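Local structure of probable sugar kinase (Clostridium perfringens, 3KZH) at residues K72-H77 and Y83-S88; E148-L153 and S174-L179; Y265-K270 and E274-F279. The protein probably phosphorylates a sugar in the manner of pfkB-type carbohydrate kinases, and binds beta-D-glucopyranose in the crystal. All coordinates share one frame; numbering follows the deposited sequence.

Overall arrangement
From the N terminus the three contacts follow one another in series, none nested in or crossing another, and their centres lie 26 to 27 Å apart. Contact 1 spans five residues, mostly the last turn of helix 69-81, before strand 83-84 at one border of the large mixed sheet. Contact 2 spans the longest interval: helix 147-157 is followed by strand 162-166 and helix 170-174 before the loop 174-179 comes back against it. Contact 3 closes the three-residue link between helices 255-268 and 273-288. In this pfkB-type fold they tie a helix to a border strand and the turn after it, a helix to a loop, and two consecutive helices to each other.

Contact 1: residues K72-H77 and Y83-S88; sequences KSIVEH and YHMDDS
Apolar contact between the two segments rests on Ile74 and the selenomethionine Met85. The CG2 branch of Ile74 meets SE of Met85 at 3.4 Å, and the two side chains run at roughly a right angle to each other. Met85 is extended as far as its selenium and then bends (chi3 77°), which puts its terminal CE also against Ile74 CG2, 3.7 Å away. Leu65 of strand 64-65 touches both residues.

The aromatic contact is edge to edge. Tyr83 OH lies in the plane of the His77 ring, 3.1 Å from its CD2, a close approach without a hydrogen bond between the two residues. The hydroxyl instead has a weak bond with Arg46, and His77 NE2 a weak one with Glu50, both on helix 44-54. The contact thus joins helix 69-81 to the border strand 83-84 of the Rossmann-like sheet characteristic of ribokinase relatives, with helix 44-54 packed against the Tyr83 ring.

Polar bonds hold the second segment in shape. Met85 to Ser88 form a type I beta turn, and Met85 O accepts both Ser88 N at 3.1 Å and Ser88 OG at 2.8 Å, the two donors arriving from one face of the carbonyl plane.

Contact 2: residues E148-L153 and S174-L179; sequences EIMEYL and SWVKHL
In the alpha/beta fold of this kinase, helix 147-157 links strands 139-143 and 162-166, and Met150 and Glu151 of that helix receive Val176 and Leu179 from the loop 174-179. The selenomethionine Met150 supplies the inner half of the contact. Its CG is anti to the backbone N (chi1 178°), which carries the chain across to the loop, and a bend at chi3 lays the selenium and the terminal methyl beside one branch of valine. SE of Met150 stands 3.7 Å from Val176 CG1, and CE of Met150 is 3.8 Å from the same CG1. Leu179 reaches the selenium too, its CD1 lying 4.1 Å from Met150 SE.

The strand-helix-strand unit 139-166 is a right-handed parallel crossover of the Rossmann-like kind found in ribokinase relatives, and Met150 faces its strands, touching Leu142 and Leu165. The loop therefore packs on the same helix side chain that rests on the sheet. The side chain of Val176 is about 10 Å from the bound beta-D-glucopyranose, whose pocket includes Asp166 at the end of strand 162-166.

Toward solvent, the aliphatic part of Glu151 crosses Leu179 at about a right angle, with Glu151 CB 3.9 Å from Leu179 CD2. Beyond it a water bridges the segments: it donates to Glu151 OE1 at 2.8 Å and lies 3.1 Å from His178 NE2, in the plane of the imidazole. One face of that ring is covered near its rim by CG of Leu179.

Contact 3: residues Y265-K270 and E274-F279; sequences YGYMNK and EDIVKF
Aromatic stacking carries one side of the contact: the rings of Tyr265 and Phe279 form an offset stack, their centroids 4.1 Å apart and their planes only 6° from parallel. The closest carbons are Tyr265 CD2 and Phe279 CE2 at 3.5 Å, while CZ of Phe279 sits over the centre of the tyrosine ring. With CG anti to the backbone N in both residues, chi1 being 180° for Tyr265 and -172° for Phe279, each ring swings out between the helices.

Aliphatic packing fills the other side. CG1 of Ile276 comes 3.8 Å from CA of Gly266, where the helix backbones approach most closely, and CD1 of Ile276 reaches CD1 of Tyr267 at 4.0 Å. The hydroxyl of Tyr267 is hydrogen-bonded to Thr185.

No hydrogen bond crosses between the segments. Within 265-270, Asn269 ND2 donates to Tyr265 O at 2.8 Å, coming from above the carbonyl plane, and the same ND2 lies over the centre of the Tyr265 ring, on the face opposite Phe279. Lys270, at positive phi, is the C-prime residue of the Schellman motif that ends helix 255-268. Between these segments the contact is thus apolar and aromatic, while the amide above Tyr265 probably helps fix the orientation of its ring.

Contact 1: residues K72-H77 and Y83-S88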
loop_
_atom_site.group_PDB
_atom_site.type_symbol
_atom_site.label_atom_id
_atom_site.label_comp_id
_atom_site.label_asym_id
_atom_site.label_seq_id
_atom_site.Cartn_x
_atom_site.Cartn_y
_atom_site.Cartn_z
ATOM N N LYS A 72 -5.304 -2.450 6.060
ATOM C CA LYS A 72 -4.270 -2.789 7.047
ATOM C C LYS A 72 -3.238 -1.666 7.178
ATOM O O LYS A 72 -2.663 -1.472 8.254
ATOM C CB LYS A 72 -3.554 -4.092 6.669
ATOM C CG LYS A 72 -4.480 -5.261 6.447
ATOM C CD LYS A 72 -3.720 -6.543 6.139
ATOM C CE LYS A 72 -4.584 -7.503 5.334
ATOM N NZ LYS A 72 -5.950 -7.690 5.907
ATOM N N SER A 73 -3.041 -0.921 6.087
ATOM C CA SER A 73 -2.100 0.205 6.026
ATOM C C SER A 73 -2.577 1.363 6.909
ATOM O O SER A 73 -1.801 1.915 7.694
ATOM C CB SER A 73 -1.945 0.697 4.585
ATOM O OG SER A 73 -1.411 -0.298 3.745
ATOM N N ILE A 74 -3.867 1.691 6.784
ATOM C CA ILE A 74 -4.524 2.752 7.561
ATOM C C ILE A 74 -4.486 2.374 9.048
ATOM O O ILE A 74 -4.001 3.160 9.861
ATOM C CB ILE A 74 -6.017 2.958 7.122
ATOM C CG1 ILE A 74 -6.112 3.368 5.650
ATOM C CG2 ILE A 74 -6.720 4.003 8.004
ATOM C CD1 ILE A 74 -5.912 4.858 5.354
ATOM N N VAL A 75 -4.913 1.148 9.373
ATOM C CA VAL A 75 -4.944 0.652 10.750
ATOM C C VAL A 75 -3.578 0.704 11.413
ATOM O O VAL A 75 -3.463 1.202 12.533
ATOM C CB VAL A 75 -5.558 -0.778 10.860
ATOM C CG1 VAL A 75 -5.650 -1.216 12.325
ATOM C CG2 VAL A 75 -6.931 -0.797 10.305
ATOM N N GLU A 76 -2.544 0.267 10.691
ATOM C CA GLU A 76 -1.177 0.299 11.215
ATOM C C GLU A 76 -0.678 1.717 11.469
ATOM O O GLU A 76 -0.032 1.970 12.485
ATOM C CB GLU A 76 -0.195 -0.455 10.299
ATOM C CG GLU A 76 -0.166 -1.978 10.509
ATOM C CD GLU A 76 0.088 -2.391 11.966
ATOM O OE1 GLU A 76 1.121 -1.978 12.549
ATOM O OE2 GLU A 76 -0.761 -3.113 12.530
ATOM N N HIS A 77 -1.053 2.651 10.590
ATOM C CA HIS A 77 -0.663 4.056 10.744
ATOM C C HIS A 77 -1.391 4.675 11.944
ATOM O O HIS A 77 -0.808 5.463 12.679
ATOM C CB HIS A 77 -0.956 4.838 9.463
ATOM C CG HIS A 77 -0.478 6.258 9.491
ATOM N ND1 HIS A 77 0.858 6.596 9.423
ATOM C CD2 HIS A 77 -1.155 7.427 9.562
ATOM C CE1 HIS A 77 0.978 7.912 9.449
ATOM N NE2 HIS A 77 -0.228 8.437 9.533
ATOM N N TYR A 83 -4.576 7.468 16.719
ATOM C CA TYR A 83 -5.996 7.753 16.506
ATOM C C TYR A 83 -6.689 6.391 16.419
ATOM O O TYR A 83 -6.420 5.588 15.525
ATOM C CB TYR A 83 -6.266 8.706 15.313
ATOM C CG TYR A 83 -5.696 8.353 13.948
ATOM C CD1 TYR A 83 -6.525 7.832 12.941
ATOM C CD2 TYR A 83 -4.341 8.587 13.634
ATOM C CE1 TYR A 83 -6.028 7.543 11.645
ATOM C CE2 TYR A 83 -3.825 8.302 12.327
ATOM C CZ TYR A 83 -4.685 7.773 11.346
ATOM O OH TYR A 83 -4.198 7.406 10.107
ATOM N N HIS A 84 -7.477 6.105 17.455
ATOM C CA HIS A 84 -8.191 4.836 17.632
ATOM C C HIS A 84 -9.347 4.595 16.675
ATOM O O HIS A 84 -10.383 5.251 16.729
ATOM C CB HIS A 84 -8.613 4.715 19.091
ATOM C CG HIS A 84 -7.505 5.033 20.051
ATOM N ND1 HIS A 84 -6.389 4.229 20.192
ATOM C CD2 HIS A 84 -7.299 6.103 20.854
ATOM C CE1 HIS A 84 -5.547 4.796 21.036
ATOM N NE2 HIS A 84 -6.073 5.931 21.453
HETATM N N MSE A 85 -9.153 3.602 15.818
HETATM C CA MSE A 85 -10.118 3.243 14.789
HETATM C C MSE A 85 -10.909 1.969 15.066
HETATM O O MSE A 85 -11.572 1.451 14.164
HETATM C CB MSE A 85 -9.397 3.123 13.438
HETATM C CG MSE A 85 -8.794 4.401 12.913
HETATM SE SE MSE A 85 -8.025 4.070 11.181
HETATM C CE MSE A 85 -9.659 4.051 10.171
ATOM N N ASP A 86 -10.873 1.509 16.317
ATOM C CA ASP A 86 -11.537 0.282 16.786
ATOM C C ASP A 86 -13.009 0.130 16.414
ATOM O O ASP A 86 -13.440 -0.942 15.989
ATOM C CB ASP A 86 -11.405 0.176 18.313
ATOM C CG ASP A 86 -9.957 0.167 18.787
ATOM O OD1 ASP A 86 -9.208 1.144 18.527
ATOM O OD2 ASP A 86 -9.570 -0.823 19.436
ATOM N N ASP A 87 -13.743 1.232 16.490
ATOM C CA ASP A 87 -15.170 1.242 16.199
ATOM C C ASP A 87 -15.571 1.492 14.748
ATOM O O ASP A 87 -16.749 1.729 14.468
ATOM C CB ASP A 87 -15.878 2.235 17.135
ATOM C CG ASP A 87 -15.625 1.932 18.598
ATOM O OD1 ASP A 87 -16.047 0.856 19.058
ATOM O OD2 ASP A 87 -14.985 2.758 19.283
ATOM N N SER A 88 -14.614 1.377 13.826
ATOM C CA SER A 88 -14.862 1.605 12.396
ATOM C C SER A 88 -15.608 0.467 11.701
ATOM O O SER A 88 -15.696 -0.656 12.220
ATOM C CB SER A 88 -13.548 1.841 11.638
ATOM O OG SER A 88 -12.842 2.958 12.131
#

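Contact 2: residues E148-L153 and S174-L179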
loop_
_atom_site.group_PDB
_atom_site.type_symbol
_atom_site.label_atom_id
_atom_site.label_comp_id
_atom_site.label_asym_id
_atom_site.label_seq_id
_atom_site.Cartn_x
_atom_site.Cartn_y
_atom_site.Cartn_z
ATOM N N GLU A 148 -27.672 13.023 4.336
ATOM C CA GLU A 148 -28.713 12.127 4.856
ATOM C C GLU A 148 -28.301 11.505 6.194
ATOM O O GLU A 148 -29.107 11.437 7.127
ATOM C CB GLU A 148 -29.011 11.021 3.831
ATOM C CG GLU A 148 -30.253 10.164 4.121
ATOM C CD GLU A 148 -30.202 8.779 3.473
ATOM O OE1 GLU A 148 -30.773 7.834 4.060
ATOM O OE2 GLU A 148 -29.593 8.631 2.385
ATOM N N ILE A 149 -27.043 11.062 6.271
ATOM C CA ILE A 149 -26.492 10.465 7.488
ATOM C C ILE A 149 -26.208 11.529 8.547
ATOM O O ILE A 149 -26.396 11.269 9.733
ATOM C CB ILE A 149 -25.281 9.527 7.169
ATOM C CG1 ILE A 149 -25.843 8.198 6.656
ATOM C CG2 ILE A 149 -24.371 9.268 8.400
ATOM C CD1 ILE A 149 -24.940 7.458 5.738
HETATM N N MSE A 150 -25.848 12.739 8.104
HETATM C CA MSE A 150 -25.596 13.869 8.997
HETATM C C MSE A 150 -26.902 14.166 9.731
HETATM O O MSE A 150 -26.914 14.172 10.958
HETATM C CB MSE A 150 -25.115 15.114 8.222
HETATM C CG MSE A 150 -24.860 16.376 9.090
HETATM SE SE MSE A 150 -24.461 18.019 8.129
HETATM C CE MSE A 150 -22.725 17.500 7.484
ATOM N N GLU A 151 -28.007 14.253 8.974
ATOM C CA GLU A 151 -29.351 14.512 9.520
ATOM C C GLU A 151 -29.740 13.456 10.548
ATOM O O GLU A 151 -30.242 13.801 11.620
ATOM C CB GLU A 151 -30.403 14.566 8.411
ATOM C CG GLU A 151 -31.849 14.833 8.892
ATOM C CD GLU A 151 -32.769 15.306 7.789
ATOM O OE1 GLU A 151 -32.563 14.911 6.620
ATOM O OE2 GLU A 151 -33.692 16.090 8.091
ATOM N N TYR A 152 -29.433 12.192 10.245
ATOM C CA TYR A 152 -29.716 11.088 11.158
ATOM C C TYR A 152 -28.893 11.258 12.440
ATOM O O TYR A 152 -29.424 11.094 13.535
ATOM C CB TYR A 152 -29.422 9.729 10.499
ATOM C CG TYR A 152 -29.857 8.541 11.336
ATOM C CD1 TYR A 152 -31.208 8.129 11.368
ATOM C CD2 TYR A 152 -28.927 7.839 12.136
ATOM C CE1 TYR A 152 -31.620 7.041 12.182
ATOM C CE2 TYR A 152 -29.327 6.758 12.952
ATOM C CZ TYR A 152 -30.671 6.365 12.966
ATOM O OH TYR A 152 -31.041 5.286 13.731
ATOM N N LEU A 153 -27.621 11.640 12.296
ATOM C CA LEU A 153 -26.738 11.841 13.446
ATOM C C LEU A 153 -27.147 13.026 14.309
ATOM O O LEU A 153 -27.148 12.917 15.536
ATOM C CB LEU A 153 -25.272 11.980 13.011
ATOM C CG LEU A 153 -24.632 10.745 12.384
ATOM C CD1 LEU A 153 -23.279 11.082 11.847
ATOM C CD2 LEU A 153 -24.545 9.626 13.370
ATOM N N SER A 174 -23.979 24.133 0.529
ATOM C CA SER A 174 -25.370 24.466 0.190
ATOM C C SER A 174 -26.330 23.313 0.468
ATOM O O SER A 174 -27.517 23.531 0.715
ATOM C CB SER A 174 -25.487 24.915 -1.275
ATOM O OG SER A 174 -25.009 23.930 -2.175
ATOM N N TRP A 175 -25.781 22.100 0.482
ATOM C CA TRP A 175 -26.545 20.885 0.733
ATOM C C TRP A 175 -26.791 20.585 2.206
ATOM O O TRP A 175 -27.594 19.708 2.532
ATOM C CB TRP A 175 -25.876 19.680 0.051
ATOM C CG TRP A 175 -25.845 19.821 -1.438
ATOM C CD1 TRP A 175 -24.807 20.294 -2.189
ATOM C CD2 TRP A 175 -26.939 19.623 -2.343
ATOM N NE1 TRP A 175 -25.189 20.436 -3.503
ATOM C CE2 TRP A 175 -26.493 20.038 -3.629
ATOM C CE3 TRP A 175 -28.267 19.160 -2.195
ATOM C CZ2 TRP A 175 -27.325 19.988 -4.771
ATOM C CZ3 TRP A 175 -29.101 19.109 -3.336
ATOM C CH2 TRP A 175 -28.622 19.533 -4.606
ATOM N N VAL A 176 -26.082 21.295 3.086
ATOM C CA VAL A 176 -26.217 21.106 4.536
ATOM C C VAL A 176 -26.602 22.404 5.246
ATOM O O VAL A 176 -26.565 22.481 6.475
ATOM C CB VAL A 176 -24.916 20.490 5.179
ATOM C CG1 VAL A 176 -24.651 19.103 4.621
ATOM C CG2 VAL A 176 -23.697 21.389 4.962
ATOM N N LYS A 177 -27.013 23.400 4.456
ATOM C CA LYS A 177 -27.417 24.724 4.946
ATOM C C LYS A 177 -28.631 24.684 5.879
ATOM O O LYS A 177 -28.703 25.452 6.839
ATOM C CB LYS A 177 -27.680 25.662 3.762
ATOM C CG LYS A 177 -27.931 27.108 4.150
ATOM C CD LYS A 177 -28.535 27.912 3.018
ATOM C CE LYS A 177 -29.206 29.165 3.559
ATOM N NZ LYS A 177 -29.793 29.989 2.469
ATOM N N HIS A 178 -29.556 23.763 5.609
ATOM C CA HIS A 178 -30.773 23.593 6.414
ATOM C C HIS A 178 -30.510 22.811 7.710
ATOM O O HIS A 178 -31.344 22.796 8.624
ATOM C CB HIS A 178 -31.874 22.897 5.580
ATOM C CG HIS A 178 -31.511 21.520 5.108
ATOM N ND1 HIS A 178 -30.454 21.277 4.258
ATOM C CD2 HIS A 178 -32.044 20.310 5.402
ATOM C CE1 HIS A 178 -30.349 19.976 4.051
ATOM N NE2 HIS A 178 -31.299 19.368 4.735
ATOM N N LEU A 179 -29.339 22.174 7.769
ATOM C CA LEU A 179 -28.931 21.354 8.907
ATOM C C LEU A 179 -27.946 21.989 9.882
ATOM O O LEU A 179 -27.794 21.483 10.999
ATOM C CB LEU A 179 -28.341 20.022 8.415
ATOM C CG LEU A 179 -29.232 19.022 7.679
ATOM C CD1 LEU A 179 -28.395 17.885 7.113
ATOM C CD2 LEU A 179 -30.337 18.508 8.593
HETATM O O HOH W 1 -31.253 16.250 4.595
#

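Contact 3: residues Y265-K270 and E274-F279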
loop_
_atom_site.group_PDB
_atom_site.type_symbol
_atom_site.label_atom_id
_atom_site.label_comp_id
_atom_site.label_asym_id
_atom_site.label_seq_id
_atom_site.Cartn_x
_atom_site.Cartn_y
_atom_site.Cartn_z
ATOM N N TYR A 265 -8.405 20.270 20.220
ATOM C CA TYR A 265 -7.442 20.364 21.325
ATOM C C TYR A 265 -7.886 21.417 22.356
ATOM O O TYR A 265 -7.899 21.143 23.567
ATOM C CB TYR A 265 -6.040 20.698 20.776
ATOM C CG TYR A 265 -4.950 20.833 21.828
ATOM C CD1 TYR A 265 -4.196 19.715 22.233
ATOM C CD2 TYR A 265 -4.706 22.077 22.468
ATOM C CE1 TYR A 265 -3.224 19.823 23.264
ATOM C CE2 TYR A 265 -3.739 22.199 23.501
ATOM C CZ TYR A 265 -3.005 21.071 23.893
ATOM O OH TYR A 265 -2.084 21.193 24.910
ATOM N N GLY A 266 -8.240 22.606 21.851
ATOM C CA GLY A 266 -8.672 23.722 22.680
ATOM C C GLY A 266 -9.874 23.445 23.561
ATOM O O GLY A 266 -9.873 23.788 24.743
ATOM N N TYR A 267 -10.872 22.781 22.978
ATOM C CA TYR A 267 -12.105 22.393 23.661
ATOM C C TYR A 267 -11.857 21.376 24.776
ATOM O O TYR A 267 -12.363 21.530 25.884
ATOM C CB TYR A 267 -13.088 21.779 22.653
ATOM C CG TYR A 267 -13.748 22.735 21.678
ATOM C CD1 TYR A 267 -13.623 24.133 21.828
ATOM C CD2 TYR A 267 -14.522 22.249 20.601
ATOM C CE1 TYR A 267 -14.243 25.023 20.944
ATOM C CE2 TYR A 267 -15.167 23.146 19.694
ATOM C CZ TYR A 267 -15.014 24.530 19.883
ATOM O OH TYR A 267 -15.603 25.435 19.040
HETATM N N MSE A 268 -11.016 20.385 24.483
HETATM C CA MSE A 268 -10.672 19.310 25.410
HETATM C C MSE A 268 -9.858 19.813 26.614
HETATM O O MSE A 268 -10.022 19.325 27.735
HETATM C CB MSE A 268 -9.952 18.172 24.656
HETATM C CG MSE A 268 -10.768 17.526 23.517
HETATM SE SE MSE A 268 -12.234 16.521 24.238
HETATM C CE MSE A 268 -13.557 16.579 22.949
ATOM N N ASN A 269 -9.078 20.867 26.392
ATOM C CA ASN A 269 -8.260 21.467 27.445
ATOM C C ASN A 269 -8.883 22.710 28.091
ATOM O O ASN A 269 -8.222 23.403 28.871
ATOM C CB ASN A 269 -6.841 21.751 26.931
ATOM C CG ASN A 269 -6.099 20.481 26.572
ATOM O OD1 ASN A 269 -5.760 19.683 27.449
ATOM N ND2 ASN A 269 -5.886 20.260 25.284
ATOM N N LYS A 270 -10.172 22.942 27.801
ATOM C CA LYS A 270 -10.984 24.074 28.314
ATOM C C LYS A 270 -10.338 25.472 28.250
ATOM O O LYS A 270 -10.564 26.312 29.122
ATOM C CB LYS A 270 -11.487 23.800 29.747
ATOM C CG LYS A 270 -12.491 22.667 29.888
ATOM C CD LYS A 270 -11.807 21.395 30.370
ATOM C CE LYS A 270 -12.788 20.244 30.540
ATOM N NZ LYS A 270 -13.770 20.492 31.629
ATOM N N GLU A 274 -9.485 32.972 22.601
ATOM C CA GLU A 274 -8.349 33.648 21.962
ATOM C C GLU A 274 -7.148 32.706 21.829
ATOM O O GLU A 274 -6.464 32.705 20.798
ATOM C CB GLU A 274 -7.957 34.910 22.745
ATOM C CG GLU A 274 -9.051 35.981 22.787
ATOM C CD GLU A 274 -8.764 37.089 23.788
ATOM O OE1 GLU A 274 -9.010 36.885 24.997
ATOM O OE2 GLU A 274 -8.302 38.170 23.366
ATOM N N ASP A 275 -6.964 31.847 22.837
ATOM C CA ASP A 275 -5.874 30.877 22.849
ATOM C C ASP A 275 -6.148 29.650 21.966
ATOM O O ASP A 275 -5.205 29.056 21.443
ATOM C CB ASP A 275 -5.506 30.478 24.292
ATOM C CG ASP A 275 -4.883 31.628 25.087
ATOM O OD1 ASP A 275 -3.941 32.281 24.589
ATOM O OD2 ASP A 275 -5.346 31.883 26.221
ATOM N N ILE A 276 -7.424 29.281 21.804
ATOM C CA ILE A 276 -7.841 28.148 20.945
ATOM C C ILE A 276 -7.571 28.541 19.487
ATOM O O ILE A 276 -7.011 27.755 18.715
ATOM C CB ILE A 276 -9.367 27.819 21.088
ATOM C CG1 ILE A 276 -9.696 27.359 22.508
ATOM C CG2 ILE A 276 -9.800 26.747 20.078
ATOM C CD1 ILE A 276 -11.186 27.123 22.764
ATOM N N VAL A 277 -7.931 29.784 19.160
ATOM C CA VAL A 277 -7.755 30.382 17.836
ATOM C C VAL A 277 -6.269 30.446 17.460
ATOM O O VAL A 277 -5.909 30.082 16.347
ATOM C CB VAL A 277 -8.441 31.796 17.796
ATOM C CG1 VAL A 277 -8.227 32.496 16.504
ATOM C CG2 VAL A 277 -9.916 31.645 17.959
ATOM N N LYS A 278 -5.423 30.793 18.433
ATOM C CA LYS A 278 -3.978 30.892 18.229
ATOM C C LYS A 278 -3.284 29.548 18.073
ATOM O O LYS A 278 -2.426 29.396 17.192
ATOM C CB LYS A 278 -3.318 31.674 19.366
ATOM C CG LYS A 278 -3.524 33.174 19.313
ATOM C CD LYS A 278 -2.831 33.824 20.492
ATOM C CE LYS A 278 -3.405 35.189 20.767
ATOM N NZ LYS A 278 -2.937 35.749 22.067
ATOM N N PHE A 279 -3.704 28.574 18.896
ATOM C CA PHE A 279 -3.164 27.200 18.902
ATOM C C PHE A 279 -3.528 26.518 17.581
ATOM O O PHE A 279 -2.667 25.946 16.916
ATOM C CB PHE A 279 -3.704 26.401 20.119
ATOM C CG PHE A 279 -3.050 25.039 20.309
ATOM C CD1 PHE A 279 -1.962 24.881 21.194
ATOM C CD2 PHE A 279 -3.462 23.918 19.539
ATOM C CE1 PHE A 279 -1.286 23.633 21.309
ATOM C CE2 PHE A 279 -2.790 22.667 19.645
ATOM C CZ PHE A 279 -1.698 22.529 20.531
#